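Local coordinates for odorant-binding protein 47 (Anopheles gambiae, PDB 3PM2), which binds hydrophobic odorants and is thought to carry them through the aqueous fluid around the olfactory sensory dendrites of the mosquito, at residues D108-K111 with D112-A116; E148-A151 with K152-T155. All blocks are in the same frame, centred on the assembly; numbering follows the deposited sequence.

Overall arrangement
Along the chain from the N terminus the two contacts come in series: contact 1 is complete before contact 2 begins, so they neither nest nor cross. Each is local and closes only a short turn. Contact 1 (108-116) lies at the joint where helix 92-109 ends and helix 111-118 starts. Contact 2 (148-155) takes up most of the loop between helices 133-147 and 158-167. Their centres are 33 Å apart, on opposite sides of the chain's centre, and their nearest atoms about 17 Å. Helix 133-147 connects them: Ile114 packs on its beginning, whereas contact 2 follows its end and is tied by the Cys19-Cys149 disulfide to the N-terminal part.

Contact 1: D108-K111 with D112-A116; sequences DSIK and DEIEA. Unlike the reference sequence in segment 108-111: Ser109 (reference Thr).
Ile110 and Ile114 meet through their longer branches, CG1 of Ile110 lying 3.7 Å from CD1 of Ile114, with the two side chains crossing at about a right angle. The torsions account for this. In Ile110, CG1 sits between the backbone N and the carbonyl carbon (chi1 60°), and in Ile114 the CG1 branch lies beside its own backbone N, so that it runs back over the preceding turn and CG1 of Ile114 comes within 3.5 Å of the carbonyl O of Ile110. That same oxygen accepts the N-H of Ile114 at 2.9 Å in a nearly straight bond (170°). One residue on, Lys111 O takes the N-H of Glu115, also at 2.9 Å. These are the i to i+4 bonds that open helix 111-118, and they follow directly on the end of helix 92-109: Ile110, the first residue to leave helical backbone angles, also holds the N-cap position of the second helix, which makes the joint a one-residue break between successive helices. Lys111 engages the next turn with its backbone rather than its amine. Its NZ is 5.8 Å from Glu115 OE2, too far for a salt bridge, and Lys71 puts a second positive charge nearby. Glu115 keeps its CB and CG 3.4 Å from Lys111 O, and its OE2 makes a weak hydrogen bond with His131. Ile114 is buried, its side chain also reaching Pro132 and, in helix 133-147, Ile133 and Thr136.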
loop_
_atom_site.group_PDB
_atom_site.type_symbol
_atom_site.label_atom_id
_atom_site.label_comp_id
_atom_site.label_asym_id
_atom_site.label_seq_id
_atom_site.Cartn_x
_atom_site.Cartn_y
_atom_site.Cartn_z
ATOM N N ASP A 108 6.167 11.990 6.324
ATOM C CA ASP A 108 6.994 12.945 7.062
ATOM C C ASP A 108 6.348 13.313 8.397
ATOM O O ASP A 108 7.064 13.461 9.376
ATOM C CB ASP A 108 7.240 14.199 6.216
ATOM C CG ASP A 108 7.983 15.291 6.962
ATOM O OD1 ASP A 108 9.180 15.096 7.259
ATOM O OD2 ASP A 108 7.343 16.306 7.319
ATOM N N SER A 109 4.999 13.434 8.442
ATOM C CA SER A 109 4.287 13.816 9.678
ATOM C C SER A 109 4.391 12.759 10.779
ATOM O O SER A 109 4.271 13.106 11.948
ATOM C CB SER A 109 2.813 14.091 9.373
ATOM O OG SER A 109 2.155 12.914 8.934
ATOM N N ILE A 110 4.633 11.493 10.406
ATOM C CA ILE A 110 4.776 10.383 11.348
ATOM C C ILE A 110 6.193 9.784 11.363
ATOM O O ILE A 110 6.370 8.653 11.825
ATOM C CB ILE A 110 3.647 9.320 11.191
ATOM C CG1 ILE A 110 3.644 8.690 9.761
ATOM C CG2 ILE A 110 2.258 9.923 11.561
ATOM C CD1 ILE A 110 2.808 7.454 9.628
ATOM N N LYS A 111 7.206 10.572 10.939
ATOM C CA LYS A 111 8.624 10.207 10.937
ATOM C C LYS A 111 9.036 9.526 12.247
ATOM O O LYS A 111 9.670 8.492 12.200
ATOM C CB LYS A 111 9.494 11.464 10.758
ATOM C CG LYS A 111 10.196 11.563 9.427
ATOM C CD LYS A 111 11.077 12.812 9.344
ATOM C CE LYS A 111 11.794 12.916 8.014
ATOM N NZ LYS A 111 12.899 11.924 7.884
ATOM N N ASP A 112 8.692 10.092 13.413
ATOM C CA ASP A 112 9.117 9.491 14.685
ATOM C C ASP A 112 8.575 8.084 14.928
ATOM O O ASP A 112 9.337 7.184 15.316
ATOM C CB ASP A 112 8.871 10.450 15.847
ATOM C CG ASP A 112 9.776 11.683 15.765
ATOM O OD1 ASP A 112 10.887 11.579 15.176
ATOM O OD2 ASP A 112 9.388 12.737 16.298
ATOM N N GLU A 113 7.291 7.881 14.633
ATOM C CA GLU A 113 6.630 6.577 14.754
ATOM C C GLU A 113 7.241 5.579 13.767
ATOM O O GLU A 113 7.544 4.446 14.149
ATOM C CB GLU A 113 5.147 6.749 14.493
ATOM C CG GLU A 113 4.363 5.459 14.590
ATOM C CD GLU A 113 2.911 5.689 14.255
ATOM O OE1 GLU A 113 2.506 5.402 13.106
ATOM O OE2 GLU A 113 2.191 6.223 15.125
ATOM N N ILE A 114 7.475 6.024 12.512
ATOM C CA ILE A 114 8.113 5.168 11.497
ATOM C C ILE A 114 9.517 4.749 11.977
ATOM O O ILE A 114 9.849 3.572 11.930
ATOM C CB ILE A 114 8.144 5.896 10.126
ATOM C CG1 ILE A 114 6.706 5.990 9.530
ATOM C CG2 ILE A 114 9.118 5.191 9.145
ATOM C CD1 ILE A 114 6.552 6.899 8.243
ATOM N N GLU A 115 10.329 5.718 12.436
ATOM C CA GLU A 115 11.658 5.445 12.949
ATOM C C GLU A 115 11.695 4.499 14.149
ATOM O O GLU A 115 12.564 3.632 14.221
ATOM C CB GLU A 115 12.430 6.739 13.196
ATOM C CG GLU A 115 12.878 7.394 11.894
ATOM C CD GLU A 115 13.428 6.462 10.824
ATOM O OE1 GLU A 115 14.425 5.749 11.092
ATOM O OE2 GLU A 115 12.836 6.425 9.721
ATOM N N ALA A 116 10.714 4.612 15.044
ATOM C CA ALA A 116 10.598 3.727 16.202
ATOM C C ALA A 116 10.214 2.319 15.758
ATOM O O ALA A 116 10.781 1.345 16.257
ATOM C CB ALA A 116 9.584 4.273 17.167
#

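Contact 2: E148-A151 with K152-T155; sequences ECPA and KLFT
The carbonyl O of Pro150 accepts the N-H of Leu153 at 2.8 Å, from a donor lying 48° out of the carbonyl plane. Ala151 O repeats the pattern with the N-H of Phe154 at 3.1 Å, the donor here still farther above the plane. Two successive i to i+3 bonds, with helical-like phi/psi at Ala151 and Lys152, define a short 3-10 turn. Around it the side chains fold together. The Pro150 ring offers CG to CD1 of Leu153 at 3.8 Å, the two groups crossing obliquely. Cys149, its SG anti to the backbone N (chi1 -172°), brings the sulfur to 3.8 Å from Leu153 CB. Cys149 CB lies 4.0 Å from CD1 of Phe154, at the ring's edge and near its plane. The sulfur itself stands 5.4 Å from the Phe154 ring centroid and 88° off the normal, an edge-on sulfur-aromatic contact, while the ring packs edge-to-face with Phe146. Trp92 of helix 92-109 touches both Cys149 and Leu153. Two backbone hydrogen bonds thus set the turn, apolar contacts and the sulfur-aromatic edge line it, and the disulfide from Cys149 SG to Cys19 probably limits its movement relative to the N-terminal part of the chain, with the Lys152-Glu91 salt bridge as a further, charged link.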
loop_
_atom_site.group_PDB
_atom_site.type_symbol
_atom_site.label_atom_id
_atom_site.label_comp_id
_atom_site.label_asym_id
_atom_site.label_seq_id
_atom_site.Cartn_x
_atom_site.Cartn_y
_atom_site.Cartn_z
ATOM N N GLU A 148 -9.874 7.984 -5.347
ATOM C CA GLU A 148 -9.914 9.108 -6.284
ATOM C C GLU A 148 -10.444 8.720 -7.666
ATOM O O GLU A 148 -10.611 9.579 -8.538
ATOM C CB GLU A 148 -8.525 9.745 -6.415
ATOM C CG GLU A 148 -8.030 10.460 -5.173
ATOM C CD GLU A 148 -8.781 11.706 -4.772
ATOM O OE1 GLU A 148 -9.646 12.174 -5.544
ATOM O OE2 GLU A 148 -8.508 12.208 -3.663
ATOM N N CYS A 149 -10.690 7.437 -7.875
ATOM C CA CYS A 149 -11.206 6.950 -9.155
ATOM C C CYS A 149 -12.433 7.759 -9.641
ATOM O O CYS A 149 -13.407 7.853 -8.898
ATOM C CB CYS A 149 -11.526 5.462 -9.081
ATOM S SG CYS A 149 -11.947 4.728 -10.689
ATOM N N PRO A 150 -12.387 8.383 -10.842
ATOM C CA PRO A 150 -13.587 9.097 -11.354
ATOM C C PRO A 150 -14.788 8.149 -11.425
ATOM O O PRO A 150 -14.617 6.995 -11.807
ATOM C CB PRO A 150 -13.175 9.512 -12.775
ATOM C CG PRO A 150 -11.656 9.530 -12.743
ATOM C CD PRO A 150 -11.290 8.397 -11.834
ATOM N N ALA A 151 -16.001 8.625 -11.078
ATOM C CA ALA A 151 -17.220 7.790 -11.083
ATOM C C ALA A 151 -17.419 7.115 -12.458
ATOM O O ALA A 151 -17.828 5.966 -12.507
ATOM C CB ALA A 151 -18.439 8.632 -10.749
ATOM N N LYS A 152 -17.021 7.790 -13.544
ATOM C CA LYS A 152 -17.158 7.260 -14.913
ATOM C C LYS A 152 -16.279 6.009 -15.146
ATOM O O LYS A 152 -16.526 5.273 -16.099
ATOM C CB LYS A 152 -16.923 8.348 -15.986
ATOM C CG LYS A 152 -15.498 8.896 -16.071
ATOM C CD LYS A 152 -15.318 9.841 -17.248
ATOM C CE LYS A 152 -13.858 10.179 -17.460
ATOM N NZ LYS A 152 -13.655 11.154 -18.566
ATOM N N LEU A 153 -15.239 5.803 -14.290
ATOM C CA LEU A 153 -14.287 4.688 -14.370
ATOM C C LEU A 153 -14.462 3.679 -13.247
ATOM O O LEU A 153 -13.693 2.720 -13.161
ATOM C CB LEU A 153 -12.830 5.232 -14.393
ATOM C CG LEU A 153 -12.482 6.089 -15.617
ATOM C CD1 LEU A 153 -11.194 6.832 -15.407
ATOM C CD2 LEU A 153 -12.424 5.245 -16.888
ATOM N N PHE A 154 -15.470 3.891 -12.395
ATOM C CA PHE A 154 -15.715 3.062 -11.223
ATOM C C PHE A 154 -16.962 2.242 -11.420
ATOM O O PHE A 154 -18.005 2.783 -11.801
ATOM C CB PHE A 154 -15.842 3.937 -9.959
ATOM C CG PHE A 154 -15.714 3.177 -8.652
ATOM C CD1 PHE A 154 -14.479 3.033 -8.031
ATOM C CD2 PHE A 154 -16.835 2.647 -8.023
ATOM C CE1 PHE A 154 -14.363 2.330 -6.825
ATOM C CE2 PHE A 154 -16.722 1.961 -6.805
ATOM C CZ PHE A 154 -15.486 1.800 -6.223
ATOM N N THR A 155 -16.887 0.949 -11.088
ATOM C CA THR A 155 -18.049 0.058 -11.232
ATOM C C THR A 155 -18.979 0.328 -10.035
ATOM O O THR A 155 -18.602 0.060 -8.897
ATOM C CB THR A 155 -17.574 -1.407 -11.313
ATOM O OG1 THR A 155 -16.631 -1.551 -12.378
ATOM C CG2 THR A 155 -18.712 -2.387 -11.505
#